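Local atomic coordinates of endo-1,3-beta-glucanase (Streptomyces sioyaensis, PDB entry 3DGT), a protein that hydrolyses internal 1,3-beta-glucosidic linkages of beta-glucans, this chain being the catalytic domain of a longer family 16 glycoside hydrolase. Residues 94-99 and 197-202; 124-129 and 138-143. All blocks are in the same frame, centred on the assembly; numbering follows the deposited sequence.

Contact 1 (94-99 and 197-202); sequences PPAGGK and WDRSVS
Pro94 presses its ring onto the indole of Trp197 in the tightly packed end of this contact. Pro94 CD lies 3.5 Å from the centroid of the six-membered ring of Trp197 and 15° off its normal, a CH-pi contact over the face. Phe236 meets the same indole with its ring nearly perpendicular. The Pro94 ring also crosses the aliphatic part of Arg199, whose chain bends at chi3 (74°) and carries the guanidinium past the proline to its carbonyl. Arg199 NH1 donates to Pro94 O over 2.9 Å at an N-H...O angle of 156°, with the oxygen near the guanidinium plane. Ala96 N sits above one face of that group as a second donor, not a partner, while Arg199 NE is paired with Glu204.

The backbone continues the antiparallel pairing of strands 99-107 and 191-198 into their flanking loops. Lys99 and Asp198 form a non-hydrogen-bonded pair; beyond it Arg199 N donates to Gly98 O (2.9 Å) and Gly97 N to Arg199 O (2.8 Å), the latter from above the carbonyl plane. Residues 95-98 make a type II turn, whose positive phi at Gly97 suits glycine.

The outer side is looser. Exposed Ala96 and Ser200 border it, and Lys99 runs extended alongside Asp198, its NZ 4.2 Å from Asp198 OD2 and thus beyond a salt bridge. Asp198 OD1 instead closes an Asx turn by accepting from Ser200 N, and takes Ser200 OG on its syn lone pair at 2.6 Å. The aspartate is held by its own turn through OD1 and by Arg207 of strand 205-210 through OD2, and Lys99 would probably add only a diffuse electrostatic pull; across the segments, directed polar bonding rests on the two backbone bonds and the Arg199 guanidinium.

Contact 2 (124-129 and 138-143); sequences WMLGAP and PGVGEL
Met125 N donates to Leu143 O over 2.8 Å, the shortest polar bond between these segments. The return bond, Leu143 N to Met125 O at 2.9 Å, makes the two residues an antiparallel hydrogen-bonded pair. Met125 O additionally receives a CA-H...O contact from Glu142 CA at 3.3 Å. Past the non-hydrogen-bonded pair Leu126-Glu142, Gly127 N reaches Gly141 O, where the ladder runs into turn 138-141. Gly127 lies close to Val140 O, its CA 3.7 Å from that oxygen.

Glu142 carries the polar side-chain part of the contact. With CG anti to the backbone N (chi1 179°) and the chain extended, its carboxylate reaches over the neighbouring strand to the benzo part of Trp124. Glu142 OE2 comes to 3.3 Å from Trp124 CE3, obliquely, the ring and carboxylate planes lying 36° apart. The indole is fixed from its other end by Asn241, which accepts from Trp124 NE1. Glu142 OE1 accepts from Trp137 NE1 and also passes Leu126 CD1 at 3.9 Å.

Strands 119-127 and 142-144 belong to the beta-sandwich (jelly-roll) domain of family 16. Glu142, Leu143 and Asp144 open a sequence fitting the family's Glu-x-Asp-x-x-Glu signature, whose first glutamate is the nucleophile in relatives; this match suggests that Glu142 is the corresponding residue here. An alanine here would probably leave Trp137 NE1 without its acceptor and open a gap beside CE3 and CZ3 of Trp124.

On the other face of the strands Met125 SD meets Leu143 CD1 at 4.1 Å, and both side chains touch Met195. At the turn, Val140 directs CG2, anti to its backbone N, against the ring of Pro129, 3.7 Å from Pro129 CD.

Both contacts join antiparallel strands of the same beta-sandwich, but at different depths. Contact 2 is buried, its centre about 11 Å from that of the chain; contact 1 is partly buried, about 22 Å out, at the end of strand 191-198. Their centres stand about 18 Å apart and they do not touch, yet contact 1 includes the end of strand 191-198, whose Met195 packs on contact 2, and Phe236 of strand 236-244 borders both, meeting Trp197 and Met125. The chemistry follows the depth. Contact 1 mixes a proline-tryptophan CH-pi contact with charged groups and a guanidinium bond, whereas contact 2 joins a backbone ladder to apolar packing and a single carboxylate set among aromatic rings.

Contact 1 (94-99 and 197-202)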
ATOM      1  N   PRO A  94       3.644  16.126   6.586  1.00 14.21           N
ATOM      2  CA  PRO A  94       3.145  17.198   7.438  1.00 14.30           C
ATOM      3  C   PRO A  94       4.289  18.113   7.831  1.00 14.22           C
ATOM      4  O   PRO A  94       5.430  17.663   7.893  1.00 14.00           O
ATOM      5  CB  PRO A  94       2.646  16.460   8.676  1.00 14.81           C
ATOM      6  CG  PRO A  94       3.469  15.219   8.750  1.00 14.76           C
ATOM      7  CD  PRO A  94       3.782  14.852   7.308  1.00 14.29           C
ATOM      8  N   PRO A  95       3.999  19.401   8.102  1.00 15.01           N
ATOM      9  CA  PRO A  95       5.108  20.212   8.612  1.00 14.70           C
ATOM     10  C   PRO A  95       5.409  19.852  10.054  1.00 14.40           C
ATOM     11  O   PRO A  95       4.584  19.211  10.708  1.00 13.95           O
ATOM     12  CB  PRO A  95       4.558  21.635   8.535  1.00 15.13           C
ATOM     13  CG  PRO A  95       3.077  21.452   8.673  1.00 15.34           C
ATOM     14  CD  PRO A  95       2.771  20.183   7.929  1.00 15.35           C
ATOM     15  N   ALA A  96       6.578  20.256  10.545  1.00 14.03           N
ATOM     16  CA  ALA A  96       6.936  19.963  11.924  1.00 13.66           C
ATOM     17  C   ALA A  96       5.918  20.617  12.847  1.00 13.56           C
ATOM     18  O   ALA A  96       5.485  21.751  12.603  1.00 13.71           O
ATOM     19  CB  ALA A  96       8.340  20.454  12.220  1.00 13.87           C
ATOM     20  N   GLY A  97       5.494  19.884  13.870  1.00 13.15           N
ATOM     21  CA  GLY A  97       4.411  20.330  14.734  1.00 13.94           C
ATOM     22  C   GLY A  97       3.059  19.831  14.269  1.00 13.91           C
ATOM     23  O   GLY A  97       2.124  19.766  15.057  1.00 14.12           O
ATOM     24  N   GLY A  98       2.954  19.472  12.991  1.00 13.75           N
ATOM     25  CA  GLY A  98       1.679  19.038  12.420  1.00 13.58           C
ATOM     26  C   GLY A  98       1.486  17.536  12.379  1.00 13.46           C
ATOM     27  O   GLY A  98       2.341  16.772  12.832  1.00 13.02           O
ATOM     28  N   LYS A  99       0.347  17.117  11.840  1.00 13.34           N
ATOM     29  CA  LYS A  99       0.070  15.694  11.636  1.00 13.23           C
ATOM     30  C   LYS A  99      -0.453  15.469  10.226  1.00 12.81           C
ATOM     31  O   LYS A  99      -1.039  16.362   9.620  1.00 13.12           O
ATOM     32  CB  LYS A  99      -0.967  15.176  12.641  1.00 13.38           C
ATOM     33  CG  LYS A  99      -0.614  15.375  14.106  1.00 14.19           C
ATOM     34  CD  LYS A  99      -1.668  14.730  14.999  1.00 15.15           C
ATOM     35  CE  LYS A  99      -1.472  15.142  16.451  1.00 18.12           C
ATOM     36  NZ  LYS A  99      -2.549  14.620  17.343  1.00 22.22           N
ATOM     37  N   TRP A 197       0.899  10.232  10.791  1.00 12.56           N
ATOM     38  CA  TRP A 197       2.275  10.662  10.913  1.00 12.71           C
ATOM     39  C   TRP A 197       2.230  11.902  11.795  1.00 12.73           C
ATOM     40  O   TRP A 197       1.717  12.956  11.389  1.00 12.96           O
ATOM     41  CB  TRP A 197       2.770  10.981   9.510  1.00 12.71           C
ATOM     42  CG  TRP A 197       4.200  11.421   9.313  1.00 12.58           C
ATOM     43  CD1 TRP A 197       5.146  11.734  10.259  1.00 13.75           C
ATOM     44  CD2 TRP A 197       4.802  11.666   8.044  1.00 13.39           C
ATOM     45  NE1 TRP A 197       6.320  12.125   9.634  1.00 13.95           N
ATOM     46  CE2 TRP A 197       6.123  12.096   8.276  1.00 13.42           C
ATOM     47  CE3 TRP A 197       4.348  11.542   6.721  1.00 13.19           C
ATOM     48  CZ2 TRP A 197       6.995  12.411   7.231  1.00 13.37           C
ATOM     49  CZ3 TRP A 197       5.207  11.861   5.686  1.00 13.43           C
ATOM     50  CH2 TRP A 197       6.518  12.281   5.946  1.00 13.59           C
ATOM     51  N   ASP A 198       2.736  11.750  13.016  1.00 12.98           N
ATOM     52  CA  ASP A 198       2.582  12.733  14.082  1.00 13.72           C
ATOM     53  C   ASP A 198       3.906  13.444  14.361  1.00 13.82           C
ATOM     54  O   ASP A 198       4.816  12.878  14.976  1.00 14.24           O
ATOM     55  CB  ASP A 198       2.063  12.020  15.337  1.00 13.86           C
ATOM     56  CG  ASP A 198       1.683  12.968  16.447  1.00 15.51           C
ATOM     57  OD1 ASP A 198       1.988  14.173  16.331  1.00 16.20           O
ATOM     58  OD2 ASP A 198       1.074  12.503  17.441  1.00 17.71           O
ATOM     59  N   ARG A 199       4.010  14.683  13.894  1.00 13.76           N
ATOM     60  CA  ARG A 199       5.199  15.491  14.157  1.00 14.27           C
ATOM     61  C   ARG A 199       4.931  16.516  15.256  1.00 14.24           C
ATOM     62  O   ARG A 199       5.664  17.503  15.377  1.00 14.71           O
ATOM     63  CB  ARG A 199       5.659  16.189  12.869  1.00 14.28           C
ATOM     64  CG  ARG A 199       6.065  15.217  11.757  1.00 13.96           C
ATOM     65  CD  ARG A 199       6.649  15.950  10.564  1.00 14.26           C
ATOM     66  NE  ARG A 199       8.002  16.421  10.858  1.00 13.89           N
ATOM     67  CZ  ARG A 199       8.702  17.223  10.061  1.00 14.85           C
ATOM     68  NH1 ARG A 199       8.159  17.676   8.937  1.00 15.50           N
ATOM     69  NH2 ARG A 199       9.935  17.591  10.392  1.00 14.86           N
ATOM     70  N   SER A 200       3.897  16.274  16.066  1.00 14.87           N
ATOM     71  CA  SER A 200       3.510  17.219  17.122  1.00 15.44           C
ATOM     72  C   SER A 200       4.133  16.904  18.478  1.00 15.93           C
ATOM     73  O   SER A 200       3.960  17.677  19.419  1.00 16.99           O
ATOM     74  CB  SER A 200       1.987  17.288  17.259  1.00 15.06           C
ATOM     75  OG  SER A 200       1.475  16.168  17.952  1.00 15.94           O
ATOM     76  N   VAL A 201       4.835  15.773  18.569  1.00 16.41           N
ATOM     77  CA  VAL A 201       5.409  15.281  19.820  1.00 17.89           C
ATOM     78  C   VAL A 201       6.848  14.845  19.603  1.00 17.46           C
ATOM     79  O   VAL A 201       7.243  14.528  18.478  1.00 17.83           O
ATOM     80  CB  VAL A 201       4.611  14.056  20.388  1.00 18.03           C
ATOM     81  CG1 VAL A 201       3.265  14.494  20.945  1.00 19.57           C
ATOM     82  CG2 VAL A 201       4.447  12.949  19.347  1.00 20.25           C
ATOM     83  N   SER A 202       7.629  14.840  20.680  1.00 17.15           N
ATOM     84  CA  SER A 202       8.951  14.234  20.672  1.00 16.79           C
ATOM     85  C   SER A 202       8.944  13.055  21.643  1.00 16.51           C
ATOM     86  O   SER A 202       8.628  13.233  22.822  1.00 17.68           O
ATOM     87  CB  SER A 202      10.023  15.249  21.078  1.00 16.85           C
ATOM     88  OG  SER A 202      11.298  14.625  21.130  1.00 19.10           O
TER

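Contact 2 (124-129 and 138-143)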
ATOM      1  N   TRP A 124       0.376   1.427   0.217  1.00 10.82           N
ATOM      2  CA  TRP A 124       1.627   1.782   0.869  1.00 11.26           C
ATOM      3  C   TRP A 124       2.210   3.099   0.371  1.00 11.39           C
ATOM      4  O   TRP A 124       1.668   3.740  -0.541  1.00 11.20           O
ATOM      5  CB  TRP A 124       2.623   0.610   0.768  1.00 11.37           C
ATOM      6  CG  TRP A 124       2.921   0.117  -0.633  1.00 10.95           C
ATOM      7  CD1 TRP A 124       2.057  -0.497  -1.497  1.00 10.96           C
ATOM      8  CD2 TRP A 124       4.183   0.173  -1.302  1.00 10.24           C
ATOM      9  NE1 TRP A 124       2.698  -0.802  -2.678  1.00 11.66           N
ATOM     10  CE2 TRP A 124       4.011  -0.420  -2.577  1.00 10.82           C
ATOM     11  CE3 TRP A 124       5.447   0.668  -0.945  1.00 11.27           C
ATOM     12  CZ2 TRP A 124       5.063  -0.521  -3.508  1.00 12.09           C
ATOM     13  CZ3 TRP A 124       6.491   0.555  -1.862  1.00 11.65           C
ATOM     14  CH2 TRP A 124       6.291  -0.029  -3.130  1.00 12.04           C
ATOM     15  N   MET A 125       3.296   3.513   1.010  1.00 11.12           N
ATOM     16  CA  MET A 125       3.945   4.786   0.705  1.00 11.81           C
ATOM     17  C   MET A 125       5.434   4.572   0.579  1.00 11.57           C
ATOM     18  O   MET A 125       6.013   3.782   1.328  1.00 12.18           O
ATOM     19  CB  MET A 125       3.700   5.799   1.819  1.00 11.41           C
ATOM     20  CG  MET A 125       2.242   6.192   2.009  1.00 12.26           C
ATOM     21  SD  MET A 125       1.960   7.106   3.552  1.00 13.53           S
ATOM     22  CE  MET A 125       2.810   8.667   3.280  1.00 14.55           C
ATOM     23  N   LEU A 126       6.050   5.304  -0.344  1.00 12.06           N
ATOM     24  CA  LEU A 126       7.488   5.248  -0.547  1.00 12.60           C
ATOM     25  C   LEU A 126       8.056   6.667  -0.579  1.00 12.34           C
ATOM     26  O   LEU A 126       7.426   7.579  -1.114  1.00 12.04           O
ATOM     27  CB  LEU A 126       7.769   4.490  -1.850  1.00 13.38           C
ATOM     28  CG  LEU A 126       9.113   3.845  -2.151  1.00 14.44           C
ATOM     29  CD1 LEU A 126       9.702   3.099  -0.949  1.00 14.24           C
ATOM     30  CD2 LEU A 126       8.919   2.909  -3.334  1.00 13.89           C
ATOM     31  N   GLY A 127       9.215   6.865   0.043  1.00 11.58           N
ATOM     32  CA  GLY A 127       9.817   8.199   0.091  1.00 12.15           C
ATOM     33  C   GLY A 127      10.068   8.769  -1.290  1.00 12.16           C
ATOM     34  O   GLY A 127      10.532   8.061  -2.186  1.00 12.52           O
ATOM     35  N   ALA A 128       9.787  10.061  -1.449  1.00 12.25           N
ATOM     36  CA  ALA A 128       9.908  10.730  -2.748  1.00 12.35           C
ATOM     37  C   ALA A 128      11.255  10.508  -3.471  1.00 12.38           C
ATOM     38  O   ALA A 128      11.252  10.319  -4.693  1.00 13.14           O
ATOM     39  CB  ALA A 128       9.602  12.221  -2.609  1.00 12.11           C
ATOM     40  N   PRO A 129      12.399  10.549  -2.745  1.00 12.45           N
ATOM     41  CA  PRO A 129      13.663  10.322  -3.472  1.00 11.85           C
ATOM     42  C   PRO A 129      13.806   8.976  -4.173  1.00 12.35           C
ATOM     43  O   PRO A 129      14.719   8.825  -4.990  1.00 12.41           O
ATOM     44  CB  PRO A 129      14.737  10.499  -2.386  1.00 12.08           C
ATOM     45  CG  PRO A 129      14.068  11.422  -1.374  1.00 11.98           C
ATOM     46  CD  PRO A 129      12.651  10.903  -1.334  1.00 12.21           C
ATOM     47  N   PRO A 138      16.200   0.279   1.900  1.00 12.19           N
ATOM     48  CA  PRO A 138      15.068   0.858   2.627  1.00 12.41           C
ATOM     49  C   PRO A 138      15.341   2.226   3.227  1.00 12.03           C
ATOM     50  O   PRO A 138      14.467   2.778   3.886  1.00 11.85           O
ATOM     51  CB  PRO A 138      14.868  -0.156   3.754  1.00 11.86           C
ATOM     52  CG  PRO A 138      16.283  -0.543   4.109  1.00 13.15           C
ATOM     53  CD  PRO A 138      17.050  -0.526   2.807  1.00 12.55           C
ATOM     54  N   GLY A 139      16.532   2.778   3.002  1.00 11.95           N
ATOM     55  CA  GLY A 139      16.934   4.008   3.687  1.00 11.99           C
ATOM     56  C   GLY A 139      15.992   5.171   3.429  1.00 12.18           C
ATOM     57  O   GLY A 139      15.810   6.038   4.279  1.00 12.78           O
ATOM     58  N   VAL A 140      15.388   5.187   2.242  1.00 11.74           N
ATOM     59  CA  VAL A 140      14.506   6.280   1.818  1.00 12.47           C
ATOM     60  C   VAL A 140      13.160   6.285   2.558  1.00 12.18           C
ATOM     61  O   VAL A 140      12.440   7.295   2.550  1.00 12.40           O
ATOM     62  CB  VAL A 140      14.286   6.213   0.279  1.00 12.62           C
ATOM     63  CG1 VAL A 140      13.387   5.033  -0.100  1.00 12.91           C
ATOM     64  CG2 VAL A 140      13.723   7.517  -0.259  1.00 13.58           C
ATOM     65  N   GLY A 141      12.825   5.155   3.182  1.00 12.59           N
ATOM     66  CA  GLY A 141      11.589   5.019   3.960  1.00 12.29           C
ATOM     67  C   GLY A 141      10.427   4.440   3.177  1.00 12.21           C
ATOM     68  O   GLY A 141      10.131   4.878   2.054  1.00 12.22           O
ATOM     69  N   GLU A 142       9.770   3.456   3.786  1.00 11.68           N
ATOM     70  CA  GLU A 142       8.558   2.850   3.242  1.00 11.66           C
ATOM     71  C   GLU A 142       7.556   2.678   4.366  1.00 11.74           C
ATOM     72  O   GLU A 142       7.889   2.150   5.424  1.00 11.77           O
ATOM     73  CB  GLU A 142       8.849   1.490   2.614  1.00 11.84           C
ATOM     74  CG  GLU A 142       7.591   0.807   2.053  1.00 11.64           C
ATOM     75  CD  GLU A 142       7.900  -0.398   1.201  1.00 12.32           C
ATOM     76  OE1 GLU A 142       8.981  -0.442   0.581  1.00 15.42           O
ATOM     77  OE2 GLU A 142       7.040  -1.300   1.119  1.00 11.71           O
ATOM     78  N   LEU A 143       6.335   3.139   4.132  1.00 11.66           N
ATOM     79  CA  LEU A 143       5.265   2.954   5.094  1.00 11.47           C
ATOM     80  C   LEU A 143       4.209   2.064   4.475  1.00 11.24           C
ATOM     81  O   LEU A 143       3.489   2.481   3.573  1.00 11.44           O
ATOM     82  CB  LEU A 143       4.669   4.302   5.506  1.00 11.74           C
ATOM     83  CG  LEU A 143       5.649   5.361   6.019  1.00 11.81           C
ATOM     84  CD1 LEU A 143       4.937   6.676   6.307  1.00 13.31           C
ATOM     85  CD2 LEU A 143       6.401   4.886   7.253  1.00 13.81           C
TER